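Uncharacterized protein (Ruminococcus gnavus, PDB 4QAN) is of unknown function but binds metal ions and has a cystatin-like fold, as a divergent member of the NTF2-like superfamily. Local coordinates at residues Y33-L38 with L144-K149; T107-I112 with Q153-G158. All coordinates share one frame; numbering follows the deposited sequence.

How the contacts relate
Contacts 1 and 2 both bury the helix-facing side of one antiparallel sheet, on its neighbouring strands 140-150 and 153-164, and their centres lie about 9 Å apart. In contact 1 helix 27-39 meets the sheet through three buried aliphatic residues. In contact 2 the chain leaving helix 87-108 covers the adjacent strand; it too is largely buried, with P110 alone of the touching residues exposed at its border. Neither has a hydrogen bond between its segments. The two strands are instead joined to each other by probable backbone bonds, I146 O to L157 N and V148 O to Y155 N, while L38 of helix 27-39 packs on I112, just beyond the turn that follows helix 87-108.

Contact 1. Residues Y33-L38 with L144-K149; sequences YMLSAL and LEIYVK
L35 is the one residue of 33-38 that reaches the strand 144-149, and it does so with the two methyls at the end of its side chain. L35 CD1 lies 3.8 Å from I146 CG2, the short branch of that isoleucine, and L35 CD2 stands 4.2 Å from the same methyl, which therefore faces the forked end of the leucine. The L35 and I146 side chains run past each other in opposite directions, one reaching out from the helix and the other from the strand. With CG1 of I146 lying beside its backbone N (chi1 -55°), the CG2 methyl is left anti to that N, on the branch that meets the leucine. V148, two residues along and on the same side of the strand, adds a looser touch, its CG1 lying 4.3 Å from CD2 of L35. The backbones stay well apart, 9.3 Å between CA of L35 and CA of V148, and the contact is purely aliphatic. L35 also touches V117 of strand 116-122 and L157 of strand 153-164, so that one leucine of helix 27-39 rests on three strands of the curled antiparallel sheet, an arrangement consistent with the helix-on-sheet packing of cystatin-like folds. Beside it M34 and I146 both pack on F159, and helix 43-48 covers another flank of helix 27-39 through M45 and A46.

Contact 2. Residues T107-I112 with Q153-G158; sequences TEIPEI and QSYRLG
Y155 and I109 bury the most surface here, with P110 next, and all three meet where the chain turns out of helix 87-108. I109, the first residue to leave helical geometry, divides its two branches between two residues of the strand. I109 CG2 lies 3.9 Å from Y155 CE1, oblique to the ring. At the end of the longer branch, I109 CD1 comes within 3.5 Å of L157 CD2. A chi1 of -55° puts CG1 of I109 beside the backbone N and CG2 anti to it, which turns the short branch to the tyrosine and the long one to the leucine. P110 takes the outer end of the tyrosine: its CD is 3.2 Å from OH and 3.9 Å from CZ of Y155, also obliquely to the ring, and its CG is 3.3 Å from that OH. Thus the aromatic ring meets isoleucine along the CD1-CE1 side and proline at the hydroxyl end. An alanine in place of Y155 is likely to leave the CG2 methyl of I109 and the ring of P110 without their partner, opening a gap between the turn and the strand. C150 of the neighbouring strand 140-150 touches both I109 and Y155, and the loop residue C186 touches I109 and L157. With no hydrogen bond between the segments, the turn is held to strand 153-164 by shape and apolar contact, the tyrosine hydroxyl lying against the CD and CG carbons of the exposed P110.

Contact 1. Residues Y33-L38 with L144-K149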
loop_
_atom_site.group_PDB
_atom_site.type_symbol
_atom_site.label_atom_id
_atom_site.label_comp_id
_atom_site.label_asym_id
_atom_site.label_seq_id
_atom_site.Cartn_x
_atom_site.Cartn_y
_atom_site.Cartn_z
ATOM N N TYR A 33 -12.406 2.887 19.258
ATOM C CA TYR A 33 -12.872 3.188 17.911
ATOM C C TYR A 33 -12.548 2.008 17.010
ATOM O O TYR A 33 -13.405 1.533 16.270
ATOM C CB TYR A 33 -12.204 4.468 17.388
ATOM C CG TYR A 33 -12.530 4.814 15.939
ATOM C CD1 TYR A 33 -11.688 4.430 14.899
ATOM C CD2 TYR A 33 -13.681 5.538 15.608
ATOM C CE1 TYR A 33 -11.987 4.758 13.582
ATOM C CE2 TYR A 33 -13.983 5.859 14.283
ATOM C CZ TYR A 33 -13.137 5.468 13.277
ATOM O OH TYR A 33 -13.449 5.783 11.962
HETATM N N MSE A 34 -11.321 1.514 17.092
HETATM C CA MSE A 34 -10.911 0.398 16.234
HETATM C C MSE A 34 -11.645 -0.849 16.636
HETATM O O MSE A 34 -12.061 -1.623 15.780
HETATM C CB MSE A 34 -9.398 0.237 16.276
HETATM C CG MSE A 34 -8.871 -0.847 15.350
HETATM SE SE MSE A 34 -9.223 -0.366 13.485
HETATM C CE MSE A 34 -7.978 1.143 13.297
ATOM N N LEU A 35 -11.821 -1.059 17.933
ATOM C CA LEU A 35 -12.559 -2.220 18.415
ATOM C C LEU A 35 -14.022 -2.205 17.958
ATOM O O LEU A 35 -14.560 -3.234 17.533
ATOM C CB LEU A 35 -12.481 -2.303 19.933
ATOM C CG LEU A 35 -11.098 -2.646 20.488
ATOM C CD1 LEU A 35 -11.069 -2.407 21.989
ATOM C CD2 LEU A 35 -10.728 -4.084 20.176
ATOM N N SER A 36 -14.665 -1.043 18.046
ATOM C CA SER A 36 -16.021 -0.873 17.512
ATOM C C SER A 36 -16.103 -1.203 16.020
ATOM O O SER A 36 -17.018 -1.900 15.575
ATOM C CB SER A 36 -16.499 0.559 17.704
ATOM O OG SER A 36 -17.698 0.746 16.987
ATOM N N ALA A 37 -15.160 -0.672 15.250
ATOM C CA ALA A 37 -15.119 -0.935 13.818
ATOM C C ALA A 37 -15.147 -2.433 13.574
ATOM O O ALA A 37 -15.961 -2.912 12.787
ATOM C CB ALA A 37 -13.880 -0.321 13.193
ATOM N N LEU A 38 -14.266 -3.159 14.268
ATOM C CA LEU A 38 -14.188 -4.615 14.157
ATOM C C LEU A 38 -15.489 -5.272 14.582
ATOM O O LEU A 38 -15.939 -6.225 13.958
ATOM C CB LEU A 38 -13.038 -5.165 15.002
ATOM C CG LEU A 38 -11.638 -4.837 14.478
ATOM C CD1 LEU A 38 -10.613 -4.827 15.596
ATOM C CD2 LEU A 38 -11.210 -5.813 13.390
ATOM N N LEU A 144 -0.400 -1.451 23.504
ATOM C CA LEU A 144 -1.501 -1.817 24.383
ATOM C C LEU A 144 -1.859 -3.277 24.253
ATOM O O LEU A 144 -1.854 -3.835 23.158
ATOM C CB LEU A 144 -2.744 -0.965 24.104
ATOM C CG LEU A 144 -2.574 0.530 24.407
ATOM C CD1 LEU A 144 -2.246 1.298 23.137
ATOM C CD2 LEU A 144 -3.814 1.112 25.066
ATOM N N GLU A 145 -2.140 -3.887 25.400
ATOM C CA GLU A 145 -2.718 -5.213 25.473
ATOM C C GLU A 145 -4.210 -5.034 25.682
ATOM O O GLU A 145 -4.629 -4.290 26.574
ATOM C CB GLU A 145 -2.140 -5.985 26.656
ATOM C CG GLU A 145 -0.627 -6.132 26.655
ATOM C CD GLU A 145 -0.130 -6.906 27.862
ATOM O OE1 GLU A 145 -0.884 -7.024 28.855
ATOM O OE2 GLU A 145 1.015 -7.403 27.822
ATOM N N ILE A 146 -5.012 -5.722 24.879
ATOM C CA ILE A 146 -6.460 -5.549 24.918
ATOM C C ILE A 146 -7.124 -6.887 25.215
ATOM O O ILE A 146 -6.904 -7.860 24.505
ATOM C CB ILE A 146 -6.971 -4.975 23.584
ATOM C CG1 ILE A 146 -6.231 -3.676 23.250
ATOM C CG2 ILE A 146 -8.473 -4.726 23.617
ATOM C CD1 ILE A 146 -6.279 -3.325 21.785
ATOM N N TYR A 147 -7.927 -6.926 26.271
ATOM C CA TYR A 147 -8.648 -8.134 26.649
ATOM C C TYR A 147 -10.111 -7.984 26.261
ATOM O O TYR A 147 -10.805 -7.089 26.744
ATOM C CB TYR A 147 -8.499 -8.410 28.156
ATOM C CG TYR A 147 -7.057 -8.629 28.566
ATOM C CD1 TYR A 147 -6.488 -9.898 28.530
ATOM C CD2 TYR A 147 -6.249 -7.560 28.953
ATOM C CE1 TYR A 147 -5.161 -10.100 28.885
ATOM C CE2 TYR A 147 -4.920 -7.751 29.308
ATOM C CZ TYR A 147 -4.379 -9.024 29.273
ATOM O OH TYR A 147 -3.062 -9.233 29.619
ATOM N N VAL A 148 -10.569 -8.859 25.377
ATOM C CA VAL A 148 -11.956 -8.854 24.938
ATOM C C VAL A 148 -12.606 -10.206 25.191
ATOM O O VAL A 148 -11.925 -11.170 25.527
ATOM C CB VAL A 148 -12.074 -8.497 23.443
ATOM C CG1 VAL A 148 -11.428 -7.142 23.179
ATOM C CG2 VAL A 148 -11.461 -9.581 22.560
ATOM N N LYS A 149 -13.926 -10.261 25.015
ATOM C CA LYS A 149 -14.706 -11.475 25.247
ATOM C C LYS A 149 -15.700 -11.720 24.113
ATOM O O LYS A 149 -16.414 -10.799 23.708
ATOM C CB LYS A 149 -15.452 -11.354 26.571
ATOM C CG LYS A 149 -16.486 -12.441 26.802
ATOM C CD LYS A 149 -17.208 -12.232 28.115
ATOM C CE LYS A 149 -18.300 -13.265 28.306
ATOM N NZ LYS A 149 -19.039 -13.024 29.571
#

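Contact 2. Residues T107-I112 with Q153-G158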
loop_
_atom_site.group_PDB
_atom_site.type_symbol
_atom_site.label_atom_id
_atom_site.label_comp_id
_atom_site.label_asym_id
_atom_site.label_seq_id
_atom_site.Cartn_x
_atom_site.Cartn_y
_atom_site.Cartn_z
ATOM N N THR A 107 -11.196 -13.007 11.125
ATOM C CA THR A 107 -11.203 -14.453 10.935
ATOM C C THR A 107 -10.792 -15.158 12.220
ATOM O O THR A 107 -11.463 -16.079 12.660
ATOM C CB THR A 107 -10.243 -14.868 9.799
ATOM O OG1 THR A 107 -10.805 -14.487 8.546
ATOM C CG2 THR A 107 -9.995 -16.379 9.784
ATOM N N GLU A 108 -9.689 -14.719 12.817
ATOM C CA GLU A 108 -9.083 -15.435 13.950
ATOM C C GLU A 108 -9.806 -15.255 15.286
ATOM O O GLU A 108 -9.439 -15.888 16.270
ATOM C CB GLU A 108 -7.611 -15.038 14.104
ATOM C CG GLU A 108 -6.734 -15.523 12.965
ATOM C CD GLU A 108 -6.763 -17.030 12.807
ATOM O OE1 GLU A 108 -6.593 -17.742 13.819
ATOM O OE2 GLU A 108 -6.954 -17.507 11.668
ATOM N N ILE A 109 -10.807 -14.383 15.320
ATOM C CA ILE A 109 -11.671 -14.224 16.479
ATOM C C ILE A 109 -13.087 -14.572 16.046
ATOM O O ILE A 109 -13.757 -13.757 15.404
ATOM C CB ILE A 109 -11.659 -12.791 17.018
ATOM C CG1 ILE A 109 -10.227 -12.355 17.315
ATOM C CG2 ILE A 109 -12.530 -12.691 18.265
ATOM C CD1 ILE A 109 -10.078 -10.868 17.570
ATOM N N PRO A 110 -13.545 -15.789 16.385
ATOM C CA PRO A 110 -14.884 -16.194 15.969
ATOM C C PRO A 110 -15.947 -15.388 16.724
ATOM O O PRO A 110 -15.768 -15.102 17.922
ATOM C CB PRO A 110 -14.931 -17.679 16.350
ATOM C CG PRO A 110 -14.012 -17.793 17.524
ATOM C CD PRO A 110 -12.931 -16.765 17.309
ATOM N N GLU A 111 -17.027 -15.022 16.028
ATOM C CA GLU A 111 -18.092 -14.198 16.608
ATOM C C GLU A 111 -17.507 -12.891 17.134
ATOM O O GLU A 111 -17.741 -12.513 18.282
ATOM C CB GLU A 111 -18.810 -14.934 17.747
ATOM C CG GLU A 111 -19.340 -16.314 17.396
ATOM C CD GLU A 111 -20.053 -16.967 18.573
ATOM O OE1 GLU A 111 -19.423 -17.143 19.642
ATOM O OE2 GLU A 111 -21.247 -17.306 18.431
ATOM N N ILE A 112 -16.717 -12.219 16.295
ATOM C CA ILE A 112 -16.153 -10.913 16.649
ATOM C C ILE A 112 -17.282 -9.880 16.793
ATOM O O ILE A 112 -17.136 -8.889 17.494
ATOM C CB ILE A 112 -15.037 -10.464 15.658
ATOM C CG1 ILE A 112 -14.429 -9.130 16.097
ATOM C CG2 ILE A 112 -15.540 -10.361 14.215
ATOM C CD1 ILE A 112 -13.012 -8.926 15.620
ATOM N N GLN A 153 -15.626 -17.233 25.278
ATOM C CA GLN A 153 -14.203 -17.042 24.965
ATOM C C GLN A 153 -13.688 -15.678 25.424
ATOM O O GLN A 153 -14.402 -14.682 25.350
ATOM C CB GLN A 153 -13.948 -17.170 23.450
ATOM C CG GLN A 153 -14.660 -18.317 22.741
ATOM C CD GLN A 153 -14.491 -19.646 23.448
ATOM O OE1 GLN A 153 -15.203 -19.944 24.409
ATOM N NE2 GLN A 153 -13.554 -20.458 22.968
ATOM N N SER A 154 -12.442 -15.652 25.888
ATOM C CA SER A 154 -11.721 -14.412 26.154
ATOM C C SER A 154 -10.450 -14.418 25.297
ATOM O O SER A 154 -9.792 -15.450 25.181
ATOM C CB SER A 154 -11.372 -14.311 27.643
ATOM O OG SER A 154 -10.789 -13.058 27.959
ATOM N N TYR A 155 -10.117 -13.284 24.681
ATOM C CA TYR A 155 -8.878 -13.173 23.885
ATOM C C TYR A 155 -8.066 -11.939 24.283
ATOM O O TYR A 155 -8.620 -10.960 24.789
ATOM C CB TYR A 155 -9.185 -13.115 22.380
ATOM C CG TYR A 155 -10.102 -14.207 21.878
ATOM C CD1 TYR A 155 -11.481 -14.025 21.858
ATOM C CD2 TYR A 155 -9.594 -15.417 21.423
ATOM C CE1 TYR A 155 -12.329 -15.017 21.400
ATOM C CE2 TYR A 155 -10.434 -16.417 20.964
ATOM C CZ TYR A 155 -11.799 -16.210 20.953
ATOM O OH TYR A 155 -12.644 -17.193 20.498
ATOM N N ARG A 156 -6.752 -12.001 24.071
ATOM C CA ARG A 156 -5.890 -10.833 24.233
ATOM C C ARG A 156 -5.459 -10.363 22.852
ATOM O O ARG A 156 -5.113 -11.179 21.995
ATOM C CB ARG A 156 -4.659 -11.133 25.110
ATOM C CG ARG A 156 -3.649 -9.982 25.164
ATOM C CD ARG A 156 -2.574 -10.140 26.234
ATOM N NE ARG A 156 -1.812 -11.381 26.111
ATOM C CZ ARG A 156 -0.878 -11.620 25.189
ATOM N NH1 ARG A 156 -0.563 -10.712 24.270
ATOM N NH2 ARG A 156 -0.256 -12.792 25.178
ATOM N N LEU A 157 -5.490 -9.052 22.632
ATOM C CA LEU A 157 -4.988 -8.479 21.385
ATOM C C LEU A 157 -3.872 -7.505 21.714
ATOM O O LEU A 157 -3.807 -6.992 22.824
ATOM C CB LEU A 157 -6.100 -7.760 20.626
ATOM C CG LEU A 157 -7.461 -8.456 20.539
ATOM C CD1 LEU A 157 -8.548 -7.461 20.165
ATOM C CD2 LEU A 157 -7.417 -9.596 19.541
ATOM N N GLY A 158 -2.991 -7.259 20.750
ATOM C CA GLY A 158 -1.937 -6.266 20.913
ATOM C C GLY A 158 -2.008 -5.238 19.810
ATOM O O GLY A 158 -1.772 -5.566 18.657
#